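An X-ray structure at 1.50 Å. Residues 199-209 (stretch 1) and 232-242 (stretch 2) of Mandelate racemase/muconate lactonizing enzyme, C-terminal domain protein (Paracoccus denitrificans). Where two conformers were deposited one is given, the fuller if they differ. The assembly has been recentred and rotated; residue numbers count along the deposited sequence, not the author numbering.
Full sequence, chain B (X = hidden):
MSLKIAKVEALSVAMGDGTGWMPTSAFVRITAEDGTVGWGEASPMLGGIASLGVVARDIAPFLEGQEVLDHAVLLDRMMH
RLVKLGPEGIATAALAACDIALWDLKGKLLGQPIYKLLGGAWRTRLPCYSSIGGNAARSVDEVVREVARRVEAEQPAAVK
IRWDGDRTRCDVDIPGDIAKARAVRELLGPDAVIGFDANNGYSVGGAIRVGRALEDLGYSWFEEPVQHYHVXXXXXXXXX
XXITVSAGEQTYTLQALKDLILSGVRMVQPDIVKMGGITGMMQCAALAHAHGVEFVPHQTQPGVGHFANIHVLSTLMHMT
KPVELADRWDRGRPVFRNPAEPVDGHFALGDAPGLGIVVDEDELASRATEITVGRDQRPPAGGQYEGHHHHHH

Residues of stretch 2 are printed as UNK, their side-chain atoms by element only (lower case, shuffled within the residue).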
# COMPACT_ATOMS: atom_id res chain seq x y z
N ASN B 199 5.21 28.39 -9.65
CA ASN B 199 4.61 29.14 -8.54
C ASN B 199 3.14 28.75 -8.35
O ASN B 199 2.26 29.59 -8.24
CB ASN B 199 4.78 30.66 -8.73
CG ASN B 199 6.23 31.08 -8.74
OD1 ASN B 199 6.78 31.45 -9.78
ND2 ASN B 199 6.87 31.01 -7.58
N ASN B 200 2.92 27.43 -8.32
CA ASN B 200 1.64 26.85 -7.89
C ASN B 200 0.51 27.08 -8.89
O ASN B 200 -0.66 27.08 -8.51
CB ASN B 200 1.27 27.36 -6.49
CG ASN B 200 2.42 27.27 -5.51
OD1 ASN B 200 2.99 28.30 -5.13
ND2 ASN B 200 2.78 26.06 -5.10
N GLY B 201 0.87 27.23 -10.16
CA GLY B 201 -0.09 27.71 -11.15
C GLY B 201 -0.97 26.67 -11.82
O GLY B 201 -1.85 27.06 -12.56
N TYR B 202 -0.75 25.38 -11.55
CA TYR B 202 -1.46 24.35 -12.34
C TYR B 202 -2.25 23.36 -11.52
O TYR B 202 -1.96 23.10 -10.34
CB TYR B 202 -0.49 23.55 -13.21
CG TYR B 202 0.38 24.39 -14.11
CD1 TYR B 202 -0.19 25.25 -15.05
CD2 TYR B 202 1.75 24.33 -14.02
CE1 TYR B 202 0.61 26.03 -15.87
CE2 TYR B 202 2.57 25.10 -14.84
CZ TYR B 202 1.98 25.95 -15.76
OH TYR B 202 2.78 26.72 -16.56
N SER B 203 -3.26 22.81 -12.17
CA SER B 203 -3.95 21.63 -11.67
C SER B 203 -3.03 20.42 -11.84
O SER B 203 -1.99 20.52 -12.50
CB SER B 203 -5.21 21.41 -12.50
OG SER B 203 -4.89 21.19 -13.87
N VAL B 204 -3.39 19.27 -11.27
CA VAL B 204 -2.59 18.07 -11.54
C VAL B 204 -2.48 17.80 -13.05
O VAL B 204 -1.39 17.57 -13.57
CB VAL B 204 -3.18 16.85 -10.81
CG1 VAL B 204 -2.51 15.56 -11.28
CG2 VAL B 204 -3.03 17.01 -9.30
N GLY B 205 -3.61 17.84 -13.76
CA GLY B 205 -3.60 17.59 -15.19
C GLY B 205 -2.80 18.62 -15.96
O GLY B 205 -2.06 18.28 -16.89
N GLY B 206 -2.95 19.89 -15.60
CA GLY B 206 -2.18 20.95 -16.25
C GLY B 206 -0.70 20.77 -16.00
O GLY B 206 0.13 21.03 -16.89
N ALA B 207 -0.34 20.38 -14.78
CA ALA B 207 1.06 20.15 -14.41
C ALA B 207 1.69 19.02 -15.21
O ALA B 207 2.83 19.12 -15.64
CB ALA B 207 1.17 19.85 -12.93
N ILE B 208 0.96 17.93 -15.40
CA ILE B 208 1.42 16.82 -16.23
C ILE B 208 1.66 17.31 -17.67
O ILE B 208 2.70 17.03 -18.28
CB ILE B 208 0.41 15.64 -16.23
CG1 ILE B 208 0.22 15.07 -14.82
CG2 ILE B 208 0.85 14.53 -17.19
CD1 ILE B 208 1.50 14.58 -14.18
N ARG B 209 0.69 18.06 -18.19
CA ARG B 209 0.79 18.58 -19.56
C ARG B 209 2.02 19.50 -19.74
O ARG B 209 2.82 19.32 -20.68
CB ARG B 209 -0.50 19.30 -19.93
CG ARG B 209 -0.59 19.76 -21.37
CD ARG B 209 -1.93 20.45 -21.63
NE ARG B 209 -2.14 20.71 -23.05
CZ ARG B 209 -2.77 19.89 -23.90
NH1 ARG B 209 -2.89 20.26 -25.16
NH2 ARG B 209 -3.27 18.72 -23.50
N UNK B 232 -0.21 15.57 -1.28
CA UNK B 232 -0.40 14.33 -2.02
C UNK B 232 -0.26 14.53 -3.52
O UNK B 232 0.47 13.77 -4.21
N UNK B 233 -0.92 15.57 -4.04
CA UNK B 233 -0.87 15.88 -5.47
C UNK B 233 0.53 16.28 -5.92
O UNK B 233 0.96 15.89 -7.01
c UNK B 233 -1.86 16.97 -5.80
N UNK B 234 1.23 17.04 -5.09
CA UNK B 234 2.61 17.44 -5.42
C UNK B 234 3.48 16.23 -5.63
O UNK B 234 4.19 16.13 -6.63
se UNK B 234 4.34 20.53 -5.80
c UNK B 234 3.14 18.31 -4.28
c UNK B 234 3.49 21.71 -4.47
c UNK B 234 4.48 18.98 -4.59
N UNK B 235 3.42 15.28 -4.69
CA UNK B 235 4.22 14.07 -4.80
C UNK B 235 3.77 13.15 -5.92
O UNK B 235 4.59 12.46 -6.53
N UNK B 236 2.47 13.12 -6.18
CA UNK B 236 1.91 12.33 -7.29
C UNK B 236 2.46 12.83 -8.62
O UNK B 236 2.92 12.04 -9.47
o UNK B 236 -2.32 11.40 -7.42
o UNK B 236 -2.36 12.13 -9.51
c UNK B 236 -0.24 11.72 -8.51
c UNK B 236 0.39 12.40 -7.30
c UNK B 236 -1.75 11.76 -8.48
N UNK B 237 2.45 14.16 -8.79
CA UNK B 237 2.95 14.74 -10.03
C UNK B 237 4.44 14.44 -10.15
O UNK B 237 4.91 14.06 -11.24
c UNK B 237 3.44 16.94 -11.23
c UNK B 237 2.67 16.26 -10.09
c UNK B 237 1.17 16.51 -10.22
N UNK B 238 5.16 14.53 -9.03
CA UNK B 238 6.60 14.21 -9.02
C UNK B 238 6.86 12.77 -9.48
O UNK B 238 7.79 12.52 -10.25
c UNK B 238 7.18 14.44 -7.62
N UNK B 239 6.05 11.82 -9.03
CA UNK B 239 6.27 10.44 -9.40
C UNK B 239 5.79 10.10 -10.79
O UNK B 239 6.31 9.18 -11.41
c UNK B 239 5.65 9.50 -8.37
n UNK B 239 8.74 9.65 -6.54
c UNK B 239 6.37 9.51 -7.03
c UNK B 239 7.78 8.94 -7.12
o UNK B 239 8.00 7.87 -7.71
N UNK B 240 4.82 10.86 -11.30
CA UNK B 240 4.25 10.59 -12.63
C UNK B 240 5.16 11.10 -13.75
O UNK B 240 5.19 10.51 -14.81
n UNK B 240 -2.17 11.84 -12.41
c UNK B 240 2.85 11.17 -12.75
c UNK B 240 0.45 10.96 -11.92
n UNK B 240 -1.99 11.24 -14.63
c UNK B 240 -1.47 11.32 -13.41
c UNK B 240 1.82 10.32 -12.02
n UNK B 240 -0.23 10.91 -13.21
N UNK B 241 5.90 12.17 -13.49
CA UNK B 241 6.77 12.79 -14.50
C UNK B 241 8.19 12.26 -14.46
O UNK B 241 8.59 11.59 -13.49
c UNK B 241 5.66 16.48 -14.27
c UNK B 241 5.16 14.91 -16.14
c UNK B 241 5.47 15.03 -14.65
c UNK B 241 6.78 14.32 -14.30
N UNK B 242 8.94 12.56 -15.52
CA UNK B 242 10.38 12.27 -15.56
C UNK B 242 11.19 13.48 -15.09
O UNK B 242 12.15 13.32 -14.34
o UNK B 242 9.87 9.70 -16.56
c UNK B 242 10.27 10.53 -17.41
c UNK B 242 10.82 11.87 -16.97
o UNK B 242 10.26 10.31 -18.64

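Position 232 has backbone atoms alone, with no carbon on CA, and is Gly232; nothing of stretch 1 reaches it. Position 233 carries one carbon, CB, 3.7 Å from Val204 CG2; the CA-to-CB bond points toward stretch 1, and the residue is Ala233. At 234 an unbranched chain of two carbons, a selenium and a last carbon can only be selenomethionine, Met234. Its CA-to-CB bond points away, yet the chain (chi2 and chi3 both p) brings Met234 CE to 4.5 Å from Asn200 ND2. Position 235 again lacks a side chain: Gly235.

Position 236 shows three carbons in line, the third bearing two oxygens, hence a carboxylate at the length of glutamate, Glu236. Both chi1 and chi2 are t, and Glu236 OE2 lies 3.9 Å from Val204 CG1, a packing contact.

At 237 one carbon carries two others, the beta-branched pattern of Val237. It faces stretch 1, with Val237 CG2 3.9 Å from Val204 CG1 and Val237 CG1 4.1 Å from Ala207 CB and 4.2 Å from Ile208 CD1. Position 238 has a single carbon, its CA-to-CB bond directed away from stretch 1 and touching nothing there: Ala238. Position 239 has three carbons ending in one oxygen and one nitrogen, an amide, so Gln239; it makes no contact here.

Position 240 has three carbons, a nitrogen, then a carbon bearing two more nitrogens. This guanidinium identifies Arg240. Its NH1 donates to Glu236 OE2 at 2.9 Å, a hydrogen bond within a salt bridge, between residues one helical turn apart, and Arg240 NH1 lies 3.9 Å from Val204 CG1. Ile208 CD1 lies over one face of the guanidinium and is 3.9 Å from Arg240 CB.

Position 241 has four carbons, forked at the second: Leu241, the first residue after the helix to leave helical phi/psi. Leu241 CG is 4.0 Å from Ile208 CD1, while Leu241 CD2 approaches Ile208 O at 3.9 Å. Position 242 has two carbons, the second with two oxygens: Asp242, out of reach of stretch 1.

The contact works by packing: no hydrogen bond crosses it, and 387 Å² is buried, both sides summed. The helix axes approach to 10.2 Å at a crossing angle of -27°, running in broadly the same direction. Val204 is the knob, seated among Ala233, Glu236, Val237 and Arg240; Val204 CA lies 6.6 Å from Val237 CA. Before it, Ser203 OG accepts from Gly206 N at 2.9 Å and caps the helix start. Farther along, Ala207 and Ile208 extend the apolar surface to Val237 and Leu241. The Glu236–Arg240 salt bridge lies within one helix, and both side chains are also hydrogen-bonded elsewhere in the structure; the pair packs on Val204, and Arg240 also on Ile208.

Stretch 2 (232-242) GAMGEVAQRLD
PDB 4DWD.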